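Local coordinates for minor fimbrium subunit Mfa5 (Porphyromonas gingivalis ATCC 33277, PDB 6TO1), which serves as an accessory subunit of the minor fimbriae, the surface pili that mediate biofilm formation and adhesion to host cells and to other oral bacteria, at residues N276-N281 / P288-H293; V326-F331 / Y336-C341; I253-N258 / P262-I267; T249-G254 / E304-Y309. All coordinates share one frame; numbering follows the deposited sequence.

Contact 1: N276-N281 / P288-H293. With CA (calcium ion), chain F.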
# COMPACT_ATOMS: atom_id res chain seq x y z
N ASN A 276 21.03 -40.50 34.19
CA ASN A 276 20.12 -39.41 33.88
C ASN A 276 19.81 -39.34 32.37
O ASN A 276 18.76 -38.82 31.97
CB ASN A 276 20.72 -38.07 34.30
CG ASN A 276 20.67 -37.85 35.81
OD1 ASN A 276 20.13 -38.66 36.55
ND2 ASN A 276 21.22 -36.74 36.25
N TYR A 277 20.73 -39.83 31.54
CA TYR A 277 20.66 -39.66 30.09
C TYR A 277 20.19 -40.89 29.34
O TYR A 277 19.45 -40.75 28.37
CB TYR A 277 22.04 -39.29 29.55
CG TYR A 277 22.35 -37.84 29.71
CD1 TYR A 277 22.08 -36.96 28.68
CD2 TYR A 277 22.90 -37.35 30.86
CE1 TYR A 277 22.37 -35.64 28.80
CE2 TYR A 277 23.20 -35.99 30.99
CZ TYR A 277 22.90 -35.14 29.96
OH TYR A 277 23.17 -33.79 30.05
N VAL A 278 20.62 -42.08 29.74
CA VAL A 278 20.54 -43.24 28.87
C VAL A 278 19.36 -44.11 29.27
O VAL A 278 19.28 -44.58 30.41
CB VAL A 278 21.85 -44.05 28.89
CG1 VAL A 278 21.75 -45.21 27.95
CG2 VAL A 278 23.02 -43.17 28.53
N SER A 279 18.48 -44.36 28.30
CA SER A 279 17.36 -45.28 28.40
C SER A 279 17.67 -46.50 29.26
O SER A 279 18.46 -47.36 28.85
CB SER A 279 16.94 -45.76 27.01
OG SER A 279 18.02 -46.43 26.38
N ASN A 280 17.02 -46.59 30.41
CA ASN A 280 17.09 -47.80 31.23
C ASN A 280 15.88 -47.89 32.14
O ASN A 280 15.52 -46.90 32.78
CB ASN A 280 18.34 -47.82 32.07
CG ASN A 280 18.38 -49.04 33.00
OD1 ASN A 280 18.17 -50.17 32.55
ND2 ASN A 280 18.60 -48.80 34.29
N ASN A 281 15.26 -49.07 32.22
CA ASN A 281 14.20 -49.32 33.19
C ASN A 281 14.86 -49.84 34.47
O ASN A 281 15.34 -50.98 34.47
CB ASN A 281 13.20 -50.34 32.67
CG ASN A 281 11.97 -50.46 33.57
OD1 ASN A 281 12.04 -50.20 34.78
ND2 ASN A 281 10.85 -50.83 32.98
N PRO A 288 21.44 -51.14 29.51
CA PRO A 288 22.14 -50.76 28.28
C PRO A 288 23.65 -50.77 28.51
O PRO A 288 24.12 -50.72 29.64
CB PRO A 288 21.63 -49.34 28.01
CG PRO A 288 21.36 -48.80 29.37
CD PRO A 288 20.87 -49.98 30.21
N ASN A 289 24.40 -50.84 27.42
CA ASN A 289 25.77 -50.37 27.44
C ASN A 289 25.78 -48.84 27.49
O ASN A 289 24.94 -48.19 26.85
CB ASN A 289 26.52 -50.86 26.22
CG ASN A 289 26.89 -52.33 26.34
OD1 ASN A 289 27.78 -52.69 27.09
ND2 ASN A 289 26.20 -53.17 25.60
N TYR A 290 26.71 -48.27 28.24
CA TYR A 290 26.73 -46.82 28.42
C TYR A 290 27.80 -46.15 27.58
O TYR A 290 28.80 -46.76 27.20
CB TYR A 290 26.93 -46.50 29.91
CG TYR A 290 25.69 -46.78 30.73
CD1 TYR A 290 24.71 -45.82 30.89
CD2 TYR A 290 25.49 -48.03 31.31
CE1 TYR A 290 23.55 -46.09 31.61
CE2 TYR A 290 24.35 -48.29 32.04
CZ TYR A 290 23.39 -47.33 32.19
OH TYR A 290 22.25 -47.58 32.90
N PRO A 291 27.59 -44.88 27.23
CA PRO A 291 28.46 -44.23 26.23
C PRO A 291 29.80 -43.77 26.78
O PRO A 291 29.98 -43.53 27.97
CB PRO A 291 27.63 -43.02 25.77
CG PRO A 291 26.67 -42.78 26.87
CD PRO A 291 26.38 -44.09 27.50
N THR A 292 30.74 -43.68 25.85
CA THR A 292 32.07 -43.13 26.07
C THR A 292 32.31 -42.04 25.03
O THR A 292 31.46 -41.76 24.17
CB THR A 292 33.14 -44.22 25.94
OG1 THR A 292 33.23 -44.63 24.57
CG2 THR A 292 32.81 -45.40 26.83
N HIS A 293 33.51 -41.43 25.08
CA HIS A 293 33.80 -40.38 24.11
C HIS A 293 33.78 -40.89 22.67
O HIS A 293 33.67 -40.07 21.74
CB HIS A 293 35.16 -39.74 24.42
CG HIS A 293 35.12 -38.79 25.57
ND1 HIS A 293 34.38 -37.63 25.56
CD2 HIS A 293 35.73 -38.84 26.78
CE1 HIS A 293 34.52 -37.01 26.72
NE2 HIS A 293 35.34 -37.71 27.47
CA CA F . 16.66 -52.35 33.39
O HOH W 1 20.51 -45.52 32.70
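Val278 turns CG1 anti to its own nitrogen (chi1 -178°), which sends that methyl to Pro288 and the other, CG2, to Pro291, while Tyr290, its CG anti to the carbonyl carbon (chi1 -73°), brings the CD1-CE1 side of its ring to Val278 CB. Val278 CG2 meets Pro291 CD at 3.6 Å, the valine and proline reaching toward each other. Val278 CG1 lies 3.9 Å from Pro288 CG, where valine and proline slide past one another in opposite directions, and Val278 CB approaches Tyr290 CE1 obliquely at 3.8 Å. No direct hydrogen bond joins the segments. Instead a water lying in the plane of the Tyr290 ring, at its edge, bridges the phenol to the backbone: it is 2.7 Å from Tyr290 OH and donates to Val278 O. The carbonyl of Ser279 is buried against Pro288, with Ser279 O 3.3 Å from Pro288 CG, and finds no polar partner. Asn280 crosses Pro288 at about a right angle, its OD1 3.6 Å from Pro288 CD, and the same oxygen turns to a calcium ion. Asn280 OD1 binds the metal at 2.8 Å and Asn281 O at 2.2 Å; Thr284 and Leu286 also bind it. The apolar cluster thus closes the base of a calcium-binding loop, in which oxygens of residues 280-286 wrap the ion and Asp319, from farther along the chain, completes the site.

Contact 2: V326-F331 / Y336-C341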
# COMPACT_ATOMS: atom_id res chain seq x y z
N VAL A 326 18.76 -43.00 23.55
CA VAL A 326 18.11 -44.31 23.52
C VAL A 326 19.07 -45.31 22.89
O VAL A 326 19.38 -45.25 21.69
CB VAL A 326 16.78 -44.28 22.78
CG1 VAL A 326 16.05 -45.66 22.93
CG2 VAL A 326 15.88 -43.20 23.31
N TYR A 327 19.54 -46.24 23.70
CA TYR A 327 20.47 -47.26 23.26
C TYR A 327 19.89 -48.10 22.13
O TYR A 327 18.72 -48.49 22.18
CB TYR A 327 20.82 -48.13 24.48
CG TYR A 327 21.77 -49.25 24.24
CD1 TYR A 327 22.97 -49.05 23.57
CD2 TYR A 327 21.48 -50.54 24.71
CE1 TYR A 327 23.85 -50.12 23.36
CE2 TYR A 327 22.34 -51.59 24.51
CZ TYR A 327 23.52 -51.37 23.84
OH TYR A 327 24.37 -52.43 23.65
N GLU A 328 20.71 -48.36 21.11
CA GLU A 328 20.37 -49.20 19.96
C GLU A 328 21.20 -50.49 20.09
O GLU A 328 22.38 -50.52 19.70
CB GLU A 328 20.67 -48.48 18.64
CG GLU A 328 20.48 -49.32 17.38
CD GLU A 328 19.18 -50.11 17.38
OE1 GLU A 328 18.15 -49.59 16.88
OE2 GLU A 328 19.19 -51.25 17.88
N PRO A 329 20.65 -51.54 20.68
CA PRO A 329 21.47 -52.74 20.97
C PRO A 329 21.85 -53.55 19.74
O PRO A 329 22.70 -54.45 19.84
CB PRO A 329 20.58 -53.55 21.92
CG PRO A 329 19.18 -53.18 21.51
CD PRO A 329 19.28 -51.68 21.21
N ARG A 330 21.29 -53.24 18.58
CA ARG A 330 21.65 -54.00 17.39
C ARG A 330 23.00 -53.60 16.82
O ARG A 330 23.48 -54.26 15.90
CB ARG A 330 20.59 -53.85 16.31
CG ARG A 330 19.29 -54.50 16.71
CD ARG A 330 18.22 -54.24 15.71
NE ARG A 330 17.70 -52.89 15.86
CZ ARG A 330 16.70 -52.40 15.15
NH1 ARG A 330 16.11 -53.15 14.23
NH2 ARG A 330 16.29 -51.17 15.37
N PHE A 331 23.62 -52.55 17.34
CA PHE A 331 24.91 -52.11 16.85
C PHE A 331 25.96 -52.30 17.93
O PHE A 331 25.66 -52.25 19.12
CB PHE A 331 24.90 -50.64 16.40
CG PHE A 331 23.99 -50.39 15.23
CD1 PHE A 331 23.96 -51.28 14.16
CD2 PHE A 331 23.18 -49.28 15.20
CE1 PHE A 331 23.11 -51.06 13.08
CE2 PHE A 331 22.32 -49.06 14.11
CZ PHE A 331 22.28 -49.93 13.07
N TYR A 336 25.89 -47.08 20.06
CA TYR A 336 25.09 -46.20 19.22
C TYR A 336 23.80 -45.87 19.95
O TYR A 336 23.17 -46.75 20.53
CB TYR A 336 24.77 -46.86 17.87
CG TYR A 336 26.00 -47.12 17.07
CD1 TYR A 336 26.31 -46.32 15.99
CD2 TYR A 336 26.90 -48.12 17.44
CE1 TYR A 336 27.47 -46.53 15.26
CE2 TYR A 336 28.06 -48.32 16.72
CZ TYR A 336 28.33 -47.54 15.64
OH TYR A 336 29.48 -47.74 14.92
N TYR A 337 23.39 -44.59 19.89
CA TYR A 337 22.26 -44.11 20.67
C TYR A 337 21.43 -43.16 19.83
O TYR A 337 21.99 -42.24 19.22
CB TYR A 337 22.71 -43.36 21.94
CG TYR A 337 23.59 -44.19 22.81
CD1 TYR A 337 23.06 -44.93 23.86
CD2 TYR A 337 24.94 -44.30 22.54
CE1 TYR A 337 23.85 -45.74 24.63
CE2 TYR A 337 25.74 -45.11 23.31
CZ TYR A 337 25.19 -45.82 24.35
OH TYR A 337 26.03 -46.63 25.10
N TYR A 338 20.12 -43.38 19.78
CA TYR A 338 19.23 -42.36 19.24
C TYR A 338 19.28 -41.14 20.15
O TYR A 338 19.40 -41.25 21.38
CB TYR A 338 17.80 -42.90 19.09
CG TYR A 338 17.73 -44.10 18.14
CD1 TYR A 338 17.66 -43.92 16.76
CD2 TYR A 338 17.75 -45.40 18.64
CE1 TYR A 338 17.62 -45.02 15.90
CE2 TYR A 338 17.67 -46.49 17.80
CZ TYR A 338 17.65 -46.30 16.44
OH TYR A 338 17.59 -47.39 15.59
N PHE A 339 19.20 -39.96 19.55
CA PHE A 339 19.42 -38.67 20.20
C PHE A 339 18.23 -37.79 19.86
O PHE A 339 18.25 -37.06 18.86
CB PHE A 339 20.75 -38.09 19.73
CG PHE A 339 21.13 -36.77 20.35
CD1 PHE A 339 20.60 -36.35 21.56
CD2 PHE A 339 22.04 -35.97 19.71
CE1 PHE A 339 20.96 -35.14 22.10
CE2 PHE A 339 22.42 -34.76 20.23
CZ PHE A 339 21.87 -34.33 21.43
N PRO A 340 17.15 -37.86 20.65
CA PRO A 340 15.93 -37.11 20.27
C PRO A 340 16.12 -35.62 20.06
O PRO A 340 15.41 -35.06 19.21
CB PRO A 340 14.97 -37.42 21.42
CG PRO A 340 15.28 -38.85 21.72
CD PRO A 340 16.82 -38.93 21.63
N CYS A 341 17.04 -34.96 20.76
CA CYS A 341 17.24 -33.55 20.50
C CYS A 341 17.68 -33.33 19.05
O CYS A 341 17.23 -32.39 18.39
CB CYS A 341 18.29 -32.95 21.43
SG CYS A 341 17.82 -32.65 23.14
O HOH W 2 24.92 -49.79 20.33
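Tyr338 and Tyr336, with Val326 opposite, carry most of this contact, an antiparallel beta hairpin whose strands 326-327 and 336-338 form one edge of a small mixed sheet. Val326 and Tyr338 are a hydrogen-bonded pair: Val326 N donates to Tyr338 O at 2.9 Å, and Tyr338 N returns the bond to Val326 O. Their side chains leave the sheet on the same face, CB against CB. With CG anti to the carbonyl carbon (chi1 -61°), the Tyr338 ring reaches over to Glu328, the two side chains crossing obliquely, and its hydroxyl donates to Glu328 OE1 at 2.6 Å, meeting the anti lone pair of that oxygen. The carboxylate plane stands 74° from the ring. Arg330 grips this carboxylate side-on, NE to OE2 and NH2 to OE1, and its backbone nitrogen adds another bond to OE2; two donors on each oxygen thus fix the rotation of the group, and the salt bridge would be expected to stabilise its negative charge.

Tyr336 accepts Glu328 N at its carbonyl oxygen and offers a ring face to Phe331, whose edge points at it in a T-shaped pair with centroids 5.4 Å apart and planes at 66°. Phe331 CB also lies 3.4 Å from Tyr336 CD2. On the other face of the sheet Tyr327 and Tyr337 form the non-hydrogen-bonded pair, their rings crossing obliquely, and both hydroxyls bond to Asn289. Within the hairpin loop, one water donates to Glu328 O and Phe331 O and accepts from Tyr336 N at 2.9 Å.

Contact 3: I253-N258 / P262-I267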
# COMPACT_ATOMS: atom_id res chain seq x y z
N ILE A 253 26.48 -40.30 14.48
CA ILE A 253 27.68 -39.49 14.35
C ILE A 253 28.32 -39.33 15.71
O ILE A 253 27.66 -39.34 16.73
CB ILE A 253 27.32 -38.12 13.71
CG1 ILE A 253 28.56 -37.29 13.39
CG2 ILE A 253 26.41 -37.30 14.65
CD1 ILE A 253 28.21 -36.02 12.62
N GLY A 254 29.65 -39.17 15.69
CA GLY A 254 30.42 -38.97 16.90
C GLY A 254 30.69 -37.50 17.21
O GLY A 254 30.28 -36.59 16.49
N GLU A 255 31.44 -37.30 18.30
CA GLU A 255 31.82 -35.97 18.77
C GLU A 255 32.36 -35.11 17.64
O GLU A 255 33.16 -35.57 16.81
CB GLU A 255 32.88 -36.11 19.89
CG GLU A 255 32.35 -36.62 21.23
CD GLU A 255 33.41 -36.80 22.31
OE1 GLU A 255 34.63 -36.89 21.99
OE2 GLU A 255 33.04 -36.88 23.49
N THR A 256 31.90 -33.86 17.59
CA THR A 256 32.33 -32.92 16.58
C THR A 256 33.63 -32.25 16.95
O THR A 256 34.28 -31.67 16.08
CB THR A 256 31.30 -31.81 16.36
OG1 THR A 256 31.21 -30.97 17.52
CG2 THR A 256 29.91 -32.41 16.02
N GLY A 257 34.00 -32.26 18.22
CA GLY A 257 35.10 -31.46 18.72
C GLY A 257 34.71 -30.08 19.19
O GLY A 257 35.54 -29.39 19.79
N ASN A 258 33.48 -29.65 18.92
CA ASN A 258 32.93 -28.42 19.47
C ASN A 258 32.18 -28.79 20.73
O ASN A 258 31.12 -29.43 20.67
CB ASN A 258 32.04 -27.74 18.44
CG ASN A 258 31.25 -26.59 19.02
OD1 ASN A 258 31.50 -26.15 20.14
ND2 ASN A 258 30.29 -26.12 18.25
N PRO A 262 25.28 -29.85 20.58
CA PRO A 262 24.43 -30.85 21.27
C PRO A 262 25.00 -32.27 21.24
O PRO A 262 24.86 -33.01 22.22
CB PRO A 262 23.10 -30.73 20.50
CG PRO A 262 23.02 -29.27 20.10
CD PRO A 262 24.49 -28.93 19.72
N ILE A 263 25.65 -32.66 20.15
CA ILE A 263 26.26 -33.99 20.08
C ILE A 263 27.28 -34.16 21.21
O ILE A 263 27.21 -35.10 22.01
CB ILE A 263 26.92 -34.20 18.70
CG1 ILE A 263 25.86 -34.26 17.60
CG2 ILE A 263 27.81 -35.45 18.72
CD1 ILE A 263 26.35 -33.90 16.20
N ASP A 264 28.25 -33.24 21.26
CA ASP A 264 29.31 -33.32 22.26
C ASP A 264 28.74 -33.16 23.65
O ASP A 264 29.19 -33.82 24.59
CB ASP A 264 30.38 -32.26 21.96
CG ASP A 264 31.04 -32.44 20.59
OD1 ASP A 264 30.31 -32.50 19.59
OD2 ASP A 264 32.30 -32.53 20.53
N LEU A 265 27.75 -32.29 23.81
CA LEU A 265 27.16 -32.06 25.11
C LEU A 265 26.45 -33.30 25.64
O LEU A 265 26.54 -33.61 26.83
CB LEU A 265 26.16 -30.90 25.04
CG LEU A 265 26.78 -29.51 24.95
CD1 LEU A 265 25.69 -28.49 24.60
CD2 LEU A 265 27.48 -29.17 26.26
N VAL A 266 25.69 -33.98 24.78
CA VAL A 266 24.94 -35.12 25.28
C VAL A 266 25.88 -36.27 25.58
O VAL A 266 25.65 -37.04 26.52
CB VAL A 266 23.82 -35.53 24.31
CG1 VAL A 266 24.31 -36.31 23.12
CG2 VAL A 266 22.81 -36.35 25.05
N ILE A 267 26.96 -36.41 24.81
CA ILE A 267 27.91 -37.49 25.07
C ILE A 267 28.63 -37.23 26.38
O ILE A 267 28.68 -38.09 27.26
CB ILE A 267 28.89 -37.64 23.89
CG1 ILE A 267 28.15 -38.23 22.69
CG2 ILE A 267 30.08 -38.54 24.28
CD1 ILE A 267 28.96 -38.23 21.38
O HOH W 3 31.80 -34.77 24.57
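An ST turn in the loop between strand 252-253 and helix 262-272 is held to the first turn of that helix by the carboxylate of Asp264. Thr256 OG1 accepts from Asn258 N at 3.0 Å to make the turn, and donates its own hydrogen to Asp264 OD1 at 2.7 Å. The same oxygen accepts Thr256 N at 2.9 Å, the two donors arriving from opposite faces of the carboxylate plane: the amide on the syn side, the hydroxyl 41° out of the plane. Asp264 OD2 takes Gly257 N on its syn lone pair, a bent bond of 136°. Three donors therefore share two oxygens, which fixes the carboxylate in rotation and should help to stabilise its negative charge, although Asn258 O, another acceptor 3.3 Å from Asp264 OD2, probably works against it. The loop and helix belong to the excursion between strands 227-234 and 357-362, neighbours in the main sheet of the von Willebrand factor A-like fold, and apolar groups extend the contact. Ile253 crosses Ile263 at about a right angle, CG2 to CD1 at 3.7 Å, and Ile263 CG2 sits 3.5 Å from Gly254 O. Glu255 crosses Ile267 at a slant, with its CG 3.8 Å from Ile267 CD1; because the chain is extended beyond CG (chi2 178°), OE2 reaches past Ile267 CG2. There it bonds to His293 and accepts from a water that also donates to Asp264 O.

Contact 4: T249-G254 / E304-Y309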
# COMPACT_ATOMS: atom_id res chain seq x y z
N THR A 249 24.63 -47.95 10.92
CA THR A 249 25.56 -47.17 11.72
C THR A 249 25.82 -45.80 11.11
O THR A 249 26.27 -44.89 11.82
CB THR A 249 26.90 -47.92 11.89
OG1 THR A 249 27.43 -48.29 10.61
CG2 THR A 249 26.70 -49.16 12.76
N ALA A 250 25.55 -45.63 9.82
CA ALA A 250 25.81 -44.36 9.16
C ALA A 250 24.76 -43.32 9.50
O ALA A 250 24.90 -42.16 9.11
CB ALA A 250 25.89 -44.54 7.64
N ASP A 251 23.72 -43.69 10.23
CA ASP A 251 22.69 -42.77 10.67
C ASP A 251 23.05 -42.11 11.99
O ASP A 251 22.22 -41.40 12.57
CB ASP A 251 21.37 -43.53 10.77
CG ASP A 251 20.91 -44.06 9.42
OD1 ASP A 251 21.24 -43.42 8.40
OD2 ASP A 251 20.19 -45.08 9.40
N PHE A 252 24.28 -42.33 12.48
CA PHE A 252 24.75 -41.82 13.75
C PHE A 252 26.06 -41.11 13.50
O PHE A 252 26.69 -41.28 12.45
CB PHE A 252 24.94 -42.95 14.79
CG PHE A 252 23.69 -43.72 15.03
CD1 PHE A 252 22.96 -43.54 16.18
CD2 PHE A 252 23.22 -44.63 14.08
CE1 PHE A 252 21.78 -44.25 16.39
CE2 PHE A 252 22.04 -45.32 14.27
CZ PHE A 252 21.32 -45.15 15.43
N ILE A 253 26.48 -40.30 14.48
CA ILE A 253 27.68 -39.49 14.35
C ILE A 253 28.32 -39.33 15.71
O ILE A 253 27.66 -39.34 16.73
CB ILE A 253 27.32 -38.12 13.71
CG1 ILE A 253 28.56 -37.29 13.39
CG2 ILE A 253 26.41 -37.30 14.65
CD1 ILE A 253 28.21 -36.02 12.62
N GLY A 254 29.65 -39.17 15.69
CA GLY A 254 30.42 -38.97 16.90
C GLY A 254 30.69 -37.50 17.21
O GLY A 254 30.28 -36.59 16.49
N GLU A 304 14.21 -36.90 5.08
CA GLU A 304 12.86 -37.15 5.59
C GLU A 304 12.39 -38.57 5.32
O GLU A 304 11.62 -39.13 6.11
CB GLU A 304 11.92 -36.10 4.96
CG GLU A 304 10.51 -36.13 5.51
CD GLU A 304 9.66 -35.03 4.90
OE1 GLU A 304 10.15 -34.35 3.98
OE2 GLU A 304 8.53 -34.84 5.37
N SER A 305 12.85 -39.20 4.23
CA SER A 305 12.46 -40.57 3.93
C SER A 305 13.00 -41.58 4.94
O SER A 305 12.53 -42.73 4.95
CB SER A 305 12.94 -40.93 2.51
OG SER A 305 14.36 -40.90 2.45
N LYS A 306 13.91 -41.18 5.80
CA LYS A 306 14.44 -42.08 6.80
C LYS A 306 13.55 -42.25 8.03
O LYS A 306 13.79 -43.16 8.83
CB LYS A 306 15.84 -41.60 7.21
CG LYS A 306 16.96 -42.26 6.42
CD LYS A 306 17.36 -43.55 7.15
CE LYS A 306 18.53 -44.20 6.54
NZ LYS A 306 18.67 -45.55 7.10
N PHE A 307 12.54 -41.40 8.24
CA PHE A 307 11.70 -41.53 9.42
C PHE A 307 10.41 -42.25 9.10
O PHE A 307 9.81 -42.06 8.04
CB PHE A 307 11.39 -40.17 10.04
CG PHE A 307 12.57 -39.51 10.66
CD1 PHE A 307 13.09 -39.96 11.85
CD2 PHE A 307 13.17 -38.42 10.05
CE1 PHE A 307 14.21 -39.33 12.42
CE2 PHE A 307 14.25 -37.80 10.60
CZ PHE A 307 14.77 -38.26 11.80
N ASP A 308 9.98 -43.10 10.03
CA ASP A 308 8.69 -43.77 9.91
C ASP A 308 7.65 -42.91 10.61
O ASP A 308 7.61 -42.83 11.84
CB ASP A 308 8.74 -45.18 10.49
CG ASP A 308 7.44 -45.93 10.30
OD1 ASP A 308 6.45 -45.38 9.76
OD2 ASP A 308 7.43 -47.10 10.73
N TYR A 309 6.80 -42.27 9.82
CA TYR A 309 5.74 -41.42 10.34
C TYR A 309 4.37 -42.09 10.29
O TYR A 309 3.36 -41.45 10.58
CB TYR A 309 5.66 -40.13 9.54
CG TYR A 309 6.87 -39.22 9.53
CD1 TYR A 309 7.26 -38.52 10.67
CD2 TYR A 309 7.57 -39.00 8.35
CE1 TYR A 309 8.35 -37.63 10.63
CE2 TYR A 309 8.64 -38.11 8.30
CZ TYR A 309 9.01 -37.42 9.44
OH TYR A 309 10.06 -36.56 9.38
O HOH W 4 21.87 -45.41 6.48
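Asp251 meets Lys306 in a salt bridge that carries the whole contact, and the chain leads up to it through a short 3-10 segment. Thr249 opens that segment; its carbonyl accepts a weak bond from Phe252 N. Asp251, at its end, directs its side chain at the other segment, with CG anti to the carbonyl carbon (chi1 -63°). Lys306 comes from the opposite direction out of a second 3-10 segment, its chain bent at CB-CG (chi2 -89°) and extended beyond. Its NZ donates to Asp251 OD2 at 2.8 Å, on the syn side and 16° out of the carboxylate plane. The carbon behind it settles against the same group: Lys306 CE is 3.4 Å from both OD1 and OD2 of Asp251. Each charged end has a further partner, Lys245 O for the ammonium and Thr248 N for OD2, while a water donates to Asp251 OD1 at 2.8 Å and accepts weakly from NZ. Beyond Asp251 the chain enters the edge strand with Phe252, whose ring meets Tyr338 edge-to-face, and Ile253, which pairs through its backbone with Val297. The arrangement is a single long-range ion pair tying the 304-306 turn to the 3-10 segment that leads into the outermost strand 252-253 of a small mixed sheet.

All four contacts lie in the excursion between strands 227-234 and 357-362, neighbours in the main sheet. Contacts 2 and 4 reach the same four-stranded mixed sheet, at its two outermost strands, 326-327 and 252-253; their centres are about 11 Å apart. Contact 3 follows strand 252-253 into helix 262-272 and shares Ile253 and Gly254 with contact 4. Next along the chain comes contact 1, nested in the loop that contact 4 closes, and then the hairpin of contact 2. Centres of contacts 1 and 2 lie about 9 Å apart, joined through Asn289; contacts 1 and 3 also touch. Together they knit the calcium loop, sheet and helix into one compact region at an end of the elongated chain.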